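Local coordinates for protein putative transcriptional regulator (Streptomyces coelicolor A3, PDB 2PQQ) that is probably a cAMP-responsive, DNA-binding transcriptional regulator of the CRP family, represented here by its N-terminal cyclic nucleotide-binding domain, at residues Y50-R61 with A93-L104. Residues are numbered along the deposited sequence; the frame is centred on the assembly and turned at random.
Sequences YVVTEGKVKLHR and ATGTALTEVKLL
The carbonyl O of K102 is gripped by two backbone amides, T53 N at 2.9 Å and E54 N at 3.3 Å, which arrive from the same face of its plane. Two consecutive residues facing one define a classic beta bulge, and T53 OG1 adds a weak third bond. K102 N answers with 3.0 Å to E54 O. The E54 side chain lies alongside that of K102, pointing the same way, because chi1 of 58° sets CG between backbone N and carbonyl carbon, where it packs on K102 CB at 3.6 Å. With an alanine in place of E54, the K102 methylenes would probably lose the chain they lie along. Where the loops G55-K56 and L98-E100 meet, T99 OG1 accepts from K56 N and donates to E100 O, tying the two loops together; G55 sits so close that a CB would collide with E100 O and T99 OG1. Beyond them H60 NE2 and T96 OG1 share a nearly straight 2.8 Å bond (167°), while T94 CB packs over the imidazole face, 4.0 Å from its centroid. E68 fixes the ring from the other nitrogen, through ND1. V57 CG2 meets V101 CG1 at 3.8 Å, with both residues buried. Antiparallel pairing on both sides of these loops, joining strands 45-54 with 101-107 and 57-62 with 94-97, is characteristic of the cupin-like beta roll of cyclic nucleotide-binding domains.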
ATOM      1  N   TYR A  50      12.176  16.185  12.885  1.00 32.39           N
ATOM      2  CA  TYR A  50      13.043  17.306  12.509  1.00 32.62           C
ATOM      3  C   TYR A  50      12.493  17.938  11.241  1.00 32.53           C
ATOM      4  O   TYR A  50      11.906  17.249  10.404  1.00 33.69           O
ATOM      5  CB  TYR A  50      14.492  16.853  12.232  1.00 33.24           C
ATOM      6  CG  TYR A  50      15.210  16.142  13.360  1.00 33.36           C
ATOM      7  CD1 TYR A  50      16.080  16.832  14.215  1.00 34.56           C
ATOM      8  CD2 TYR A  50      15.043  14.763  13.557  1.00 33.25           C
ATOM      9  CE1 TYR A  50      16.731  16.157  15.286  1.00 35.06           C
ATOM     10  CE2 TYR A  50      15.706  14.082  14.601  1.00 33.97           C
ATOM     11  CZ  TYR A  50      16.529  14.785  15.461  1.00 35.34           C
ATOM     12  OH  TYR A  50      17.204  14.087  16.454  1.00 36.67           O
ATOM     13  N   VAL A  51      12.708  19.215  11.053  1.00 32.66           N
ATOM     14  CA  VAL A  51      12.501  19.869   9.780  1.00 32.78           C
ATOM     15  C   VAL A  51      13.851  20.410   9.416  1.00 33.11           C
ATOM     16  O   VAL A  51      14.442  21.085  10.189  1.00 32.89           O
ATOM     17  CB  VAL A  51      11.484  21.009   9.902  1.00 32.90           C
ATOM     18  CG1 VAL A  51      11.428  21.802   8.669  1.00 30.50           C
ATOM     19  CG2 VAL A  51      10.119  20.485  10.246  1.00 34.26           C
ATOM     20  N   VAL A  52      14.389  19.979   8.292  1.00 33.61           N
ATOM     21  CA  VAL A  52      15.684  20.502   7.862  1.00 34.10           C
ATOM     22  C   VAL A  52      15.476  21.956   7.417  1.00 34.35           C
ATOM     23  O   VAL A  52      14.598  22.229   6.587  1.00 35.23           O
ATOM     24  CB  VAL A  52      16.292  19.669   6.673  1.00 33.80           C
ATOM     25  CG1 VAL A  52      17.525  20.354   6.100  1.00 34.87           C
ATOM     26  CG2 VAL A  52      16.645  18.283   7.121  1.00 33.20           C
ATOM     27  N   THR A  53      16.292  22.881   7.918  1.00 34.31           N
ATOM     28  CA  THR A  53      16.182  24.272   7.459  1.00 34.86           C
ATOM     29  C   THR A  53      17.324  24.714   6.513  1.00 35.95           C
ATOM     30  O   THR A  53      17.189  25.702   5.779  1.00 35.53           O
ATOM     31  CB  THR A  53      15.998  25.256   8.633  1.00 34.51           C
ATOM     32  OG1 THR A  53      17.188  25.288   9.418  1.00 35.73           O
ATOM     33  CG2 THR A  53      14.836  24.801   9.538  1.00 31.76           C
ATOM     34  N   GLU A  54      18.434  23.988   6.535  1.00 36.69           N
ATOM     35  CA  GLU A  54      19.503  24.171   5.539  1.00 38.66           C
ATOM     36  C   GLU A  54      20.423  22.963   5.520  1.00 38.23           C
ATOM     37  O   GLU A  54      20.580  22.271   6.538  1.00 38.08           O
ATOM     38  CB  GLU A  54      20.314  25.456   5.772  1.00 38.94           C
ATOM     39  CG  GLU A  54      21.000  25.584   7.124  1.00 40.03           C
ATOM     40  CD  GLU A  54      21.678  26.950   7.308  1.00 41.79           C
ATOM     41  OE1 GLU A  54      20.965  27.983   7.401  1.00 45.10           O
ATOM     42  OE2 GLU A  54      22.926  26.990   7.373  1.00 44.44           O
ATOM     43  N   GLY A  55      21.011  22.718   4.356  1.00 37.73           N
ATOM     44  CA  GLY A  55      21.902  21.587   4.152  1.00 36.90           C
ATOM     45  C   GLY A  55      21.134  20.351   3.729  1.00 36.48           C
ATOM     46  O   GLY A  55      19.919  20.394   3.532  1.00 36.36           O
ATOM     47  N   LYS A  56      21.860  19.245   3.595  1.00 36.02           N
ATOM     48  CA  LYS A  56      21.298  17.975   3.169  1.00 35.62           C
ATOM     49  C   LYS A  56      21.684  16.867   4.138  1.00 34.78           C
ATOM     50  O   LYS A  56      22.847  16.768   4.547  1.00 34.07           O
ATOM     51  CB  LYS A  56      21.820  17.633   1.767  1.00 35.24           C
ATOM     52  CG  LYS A  56      21.424  18.671   0.723  1.00 35.96           C
ATOM     53  CD  LYS A  56      22.019  18.388  -0.658  1.00 37.02           C
ATOM     54  CE  LYS A  56      21.444  19.369  -1.667  1.00 40.58           C
ATOM     55  NZ  LYS A  56      20.046  19.770  -1.270  1.00 42.38           N
ATOM     56  N   VAL A  57      20.696  16.043   4.482  1.00 34.16           N
ATOM     57  CA  VAL A  57      20.874  14.846   5.281  1.00 33.88           C
ATOM     58  C   VAL A  57      20.551  13.610   4.423  1.00 33.93           C
ATOM     59  O   VAL A  57      19.440  13.473   3.911  1.00 34.04           O
ATOM     60  CB  VAL A  57      19.945  14.852   6.524  1.00 33.29           C
ATOM     61  CG1 VAL A  57      20.114  13.589   7.318  1.00 34.31           C
ATOM     62  CG2 VAL A  57      20.235  16.063   7.403  1.00 34.74           C
ATOM     63  N   LYS A  58      21.526  12.712   4.274  1.00 33.41           N
ATOM     64  CA  LYS A  58      21.291  11.433   3.610  1.00 33.44           C
ATOM     65  C   LYS A  58      20.796  10.407   4.631  1.00 33.28           C
ATOM     66  O   LYS A  58      21.435  10.205   5.657  1.00 32.77           O
ATOM     67  CB  LYS A  58      22.581  10.920   2.953  1.00 33.47           C
ATOM     68  CG  LYS A  58      22.463   9.543   2.339  1.00 34.43           C
ATOM     69  CD  LYS A  58      23.840   8.923   2.197  1.00 39.74           C
ATOM     70  CE  LYS A  58      23.743   7.422   2.079  1.00 41.38           C
ATOM     71  NZ  LYS A  58      23.850   6.913   0.688  1.00 43.46           N
ATOM     72  N   LEU A  59      19.661   9.780   4.352  1.00 32.90           N
ATOM     73  CA  LEU A  59      19.181   8.680   5.179  1.00 34.23           C
ATOM     74  C   LEU A  59      19.625   7.349   4.557  1.00 34.26           C
ATOM     75  O   LEU A  59      19.540   7.188   3.339  1.00 33.50           O
ATOM     76  CB  LEU A  59      17.657   8.742   5.344  1.00 33.91           C
ATOM     77  CG  LEU A  59      17.057   9.890   6.170  1.00 35.54           C
ATOM     78  CD1 LEU A  59      15.556   9.909   6.029  1.00 33.57           C
ATOM     79  CD2 LEU A  59      17.433   9.745   7.629  1.00 36.20           C
ATOM     80  N   HIS A  60      20.160   6.437   5.381  1.00 34.98           N
ATOM     81  CA  HIS A  60      20.638   5.120   4.895  1.00 35.97           C
ATOM     82  C   HIS A  60      20.456   3.976   5.917  1.00 37.28           C
ATOM     83  O   HIS A  60      20.369   4.206   7.128  1.00 36.83           O
ATOM     84  CB  HIS A  60      22.089   5.185   4.388  1.00 35.08           C
ATOM     85  CG  HIS A  60      23.040   5.820   5.352  1.00 36.10           C
ATOM     86  ND1 HIS A  60      23.809   5.089   6.234  1.00 34.94           N
ATOM     87  CD2 HIS A  60      23.321   7.122   5.600  1.00 36.59           C
ATOM     88  CE1 HIS A  60      24.534   5.910   6.969  1.00 35.27           C
ATOM     89  NE2 HIS A  60      24.247   7.150   6.615  1.00 36.62           N
ATOM     90  N   ARG A  61      20.437   2.744   5.401  1.00 38.88           N
ATOM     91  CA  ARG A  61      20.096   1.547   6.166  1.00 41.04           C
ATOM     92  C   ARG A  61      21.093   0.427   5.828  1.00 41.63           C
ATOM     93  O   ARG A  61      21.558   0.321   4.685  1.00 41.54           O
ATOM     94  CB  ARG A  61      18.654   1.142   5.832  1.00 41.18           C
ATOM     95  CG  ARG A  61      18.074  -0.027   6.625  1.00 42.83           C
ATOM     96  CD  ARG A  61      16.560  -0.153   6.390  1.00 42.32           C
ATOM     97  NE  ARG A  61      15.836   1.053   6.798  1.00 43.91           N
ATOM     98  CZ  ARG A  61      14.711   1.496   6.236  1.00 43.31           C
ATOM     99  NH1 ARG A  61      14.161   0.840   5.223  1.00 44.75           N
ATOM    100  NH2 ARG A  61      14.145   2.612   6.679  1.00 43.91           N
ATOM    101  N   ALA A  93      16.561   4.116  10.111  1.00 35.42           N
ATOM    102  CA  ALA A  93      17.677   4.563   9.283  1.00 34.99           C
ATOM    103  C   ALA A  93      18.728   5.390  10.048  1.00 34.68           C
ATOM    104  O   ALA A  93      18.459   5.905  11.135  1.00 34.95           O
ATOM    105  CB  ALA A  93      17.152   5.360   8.092  1.00 35.04           C
ATOM    106  N   THR A  94      19.929   5.495   9.466  1.00 33.94           N
ATOM    107  CA  THR A  94      20.949   6.432   9.926  1.00 33.08           C
ATOM    108  C   THR A  94      20.867   7.702   9.074  1.00 32.92           C
ATOM    109  O   THR A  94      20.687   7.631   7.871  1.00 32.88           O
ATOM    110  CB  THR A  94      22.363   5.804   9.839  1.00 33.06           C
ATOM    111  OG1 THR A  94      22.413   4.676  10.718  1.00 31.73           O
ATOM    112  CG2 THR A  94      23.446   6.807  10.261  1.00 31.98           C
ATOM    113  N   GLY A  95      20.955   8.859   9.719  1.00 32.13           N
ATOM    114  CA  GLY A  95      20.930  10.122   9.025  1.00 31.20           C
ATOM    115  C   GLY A  95      22.308  10.711   9.154  1.00 31.23           C
ATOM    116  O   GLY A  95      22.805  10.882  10.259  1.00 30.49           O
ATOM    117  N   THR A  96      22.927  10.979   8.011  1.00 30.50           N
ATOM    118  CA  THR A  96      24.280  11.508   7.949  1.00 31.38           C
ATOM    119  C   THR A  96      24.294  12.851   7.203  1.00 30.26           C
ATOM    120  O   THR A  96      23.767  12.969   6.114  1.00 29.61           O
ATOM    121  CB  THR A  96      25.214  10.488   7.292  1.00 30.99           C
ATOM    122  OG1 THR A  96      25.203   9.293   8.083  1.00 33.83           O
ATOM    123  CG2 THR A  96      26.647  11.009   7.185  1.00 31.92           C
ATOM    124  N   ALA A  97      24.873  13.860   7.832  1.00 30.48           N
ATOM    125  CA  ALA A  97      24.962  15.188   7.256  1.00 31.29           C
ATOM    126  C   ALA A  97      25.910  15.133   6.054  1.00 31.66           C
ATOM    127  O   ALA A  97      27.053  14.668   6.160  1.00 32.09           O
ATOM    128  CB  ALA A  97      25.470  16.196   8.299  1.00 30.96           C
ATOM    129  N   LEU A  98      25.431  15.575   4.903  1.00 32.45           N
ATOM    130  CA  LEU A  98      26.299  15.659   3.718  1.00 33.62           C
ATOM    131  C   LEU A  98      26.978  17.003   3.607  1.00 34.35           C
ATOM    132  O   LEU A  98      27.954  17.173   2.839  1.00 34.47           O
ATOM    133  CB  LEU A  98      25.499  15.412   2.448  1.00 33.75           C
ATOM    134  CG  LEU A  98      24.903  14.024   2.369  1.00 34.37           C
ATOM    135  CD1 LEU A  98      23.806  14.008   1.290  1.00 36.71           C
ATOM    136  CD2 LEU A  98      26.008  12.988   2.104  1.00 35.06           C
ATOM    137  N   THR A  99      26.444  17.965   4.353  1.00 35.15           N
ATOM    138  CA  THR A  99      26.935  19.339   4.347  1.00 35.83           C
ATOM    139  C   THR A  99      26.812  19.868   5.771  1.00 36.40           C
ATOM    140  O   THR A  99      26.477  19.121   6.698  1.00 37.17           O
ATOM    141  CB  THR A  99      26.058  20.242   3.440  1.00 35.89           C
ATOM    142  OG1 THR A  99      24.706  20.196   3.909  1.00 35.03           O
ATOM    143  CG2 THR A  99      26.074  19.773   2.006  1.00 35.16           C
ATOM    144  N   GLU A 100      27.101  21.152   5.951  1.00 36.70           N
ATOM    145  CA  GLU A 100      26.638  21.870   7.123  1.00 37.04           C
ATOM    146  C   GLU A 100      25.116  21.777   7.103  1.00 36.54           C
ATOM    147  O   GLU A 100      24.486  22.081   6.092  1.00 36.19           O
ATOM    148  CB  GLU A 100      27.061  23.338   7.067  1.00 37.47           C
ATOM    149  CG  GLU A 100      26.668  24.122   8.311  1.00 39.95           C
ATOM    150  CD  GLU A 100      25.945  25.410   7.992  1.00 44.26           C
ATOM    151  OE1 GLU A 100      26.602  26.399   7.578  1.00 46.21           O
ATOM    152  OE2 GLU A 100      24.709  25.438   8.176  1.00 45.52           O
ATOM    153  N   VAL A 101      24.531  21.321   8.203  1.00 36.08           N
ATOM    154  CA  VAL A 101      23.081  21.201   8.293  1.00 35.80           C
ATOM    155  C   VAL A 101      22.554  21.917   9.540  1.00 35.73           C
ATOM    156  O   VAL A 101      23.168  21.866  10.605  1.00 35.43           O
ATOM    157  CB  VAL A 101      22.611  19.713   8.342  1.00 36.26           C
ATOM    158  CG1 VAL A 101      21.083  19.615   8.338  1.00 34.77           C
ATOM    159  CG2 VAL A 101      23.192  18.909   7.158  1.00 35.30           C
ATOM    160  N   LYS A 102      21.414  22.577   9.388  1.00 35.12           N
ATOM    161  CA  LYS A 102      20.653  23.073  10.526  1.00 34.95           C
ATOM    162  C   LYS A 102      19.253  22.491  10.434  1.00 34.07           C
ATOM    163  O   LYS A 102      18.706  22.316   9.325  1.00 33.74           O
ATOM    164  CB  LYS A 102      20.608  24.599  10.538  1.00 34.46           C
ATOM    165  CG  LYS A 102      21.933  25.253  10.906  1.00 36.37           C
ATOM    166  CD  LYS A 102      21.840  26.782  10.877  1.00 36.16           C
ATOM    167  CE  LYS A 102      23.212  27.445  10.812  1.00 40.58           C
ATOM    168  NZ  LYS A 102      24.066  27.150  12.017  1.00 42.49           N
ATOM    169  N   LEU A 103      18.707  22.149  11.602  1.00 33.27           N
ATOM    170  CA  LEU A 103      17.387  21.544  11.720  1.00 33.30           C
ATOM    171  C   LEU A 103      16.645  22.138  12.918  1.00 32.83           C
ATOM    172  O   LEU A 103      17.269  22.658  13.848  1.00 32.77           O
ATOM    173  CB  LEU A 103      17.475  20.022  11.941  1.00 32.99           C
ATOM    174  CG  LEU A 103      18.470  19.144  11.170  1.00 33.94           C
ATOM    175  CD1 LEU A 103      19.670  18.873  12.035  1.00 34.49           C
ATOM    176  CD2 LEU A 103      17.816  17.842  10.795  1.00 33.68           C
ATOM    177  N   LEU A 104      15.322  22.036  12.887  1.00 31.80           N
ATOM    178  CA  LEU A 104      14.505  22.335  14.059  1.00 32.73           C
ATOM    179  C   LEU A 104      13.889  21.017  14.504  1.00 32.00           C
ATOM    180  O   LEU A 104      13.373  20.287  13.670  1.00 31.08           O
ATOM    181  CB  LEU A 104      13.413  23.331  13.679  1.00 32.36           C
ATOM    182  CG  LEU A 104      13.956  24.750  13.469  1.00 34.65           C
ATOM    183  CD1 LEU A 104      12.864  25.674  12.907  1.00 34.58           C
ATOM    184  CD2 LEU A 104      14.535  25.301  14.773  1.00 37.91           C
TER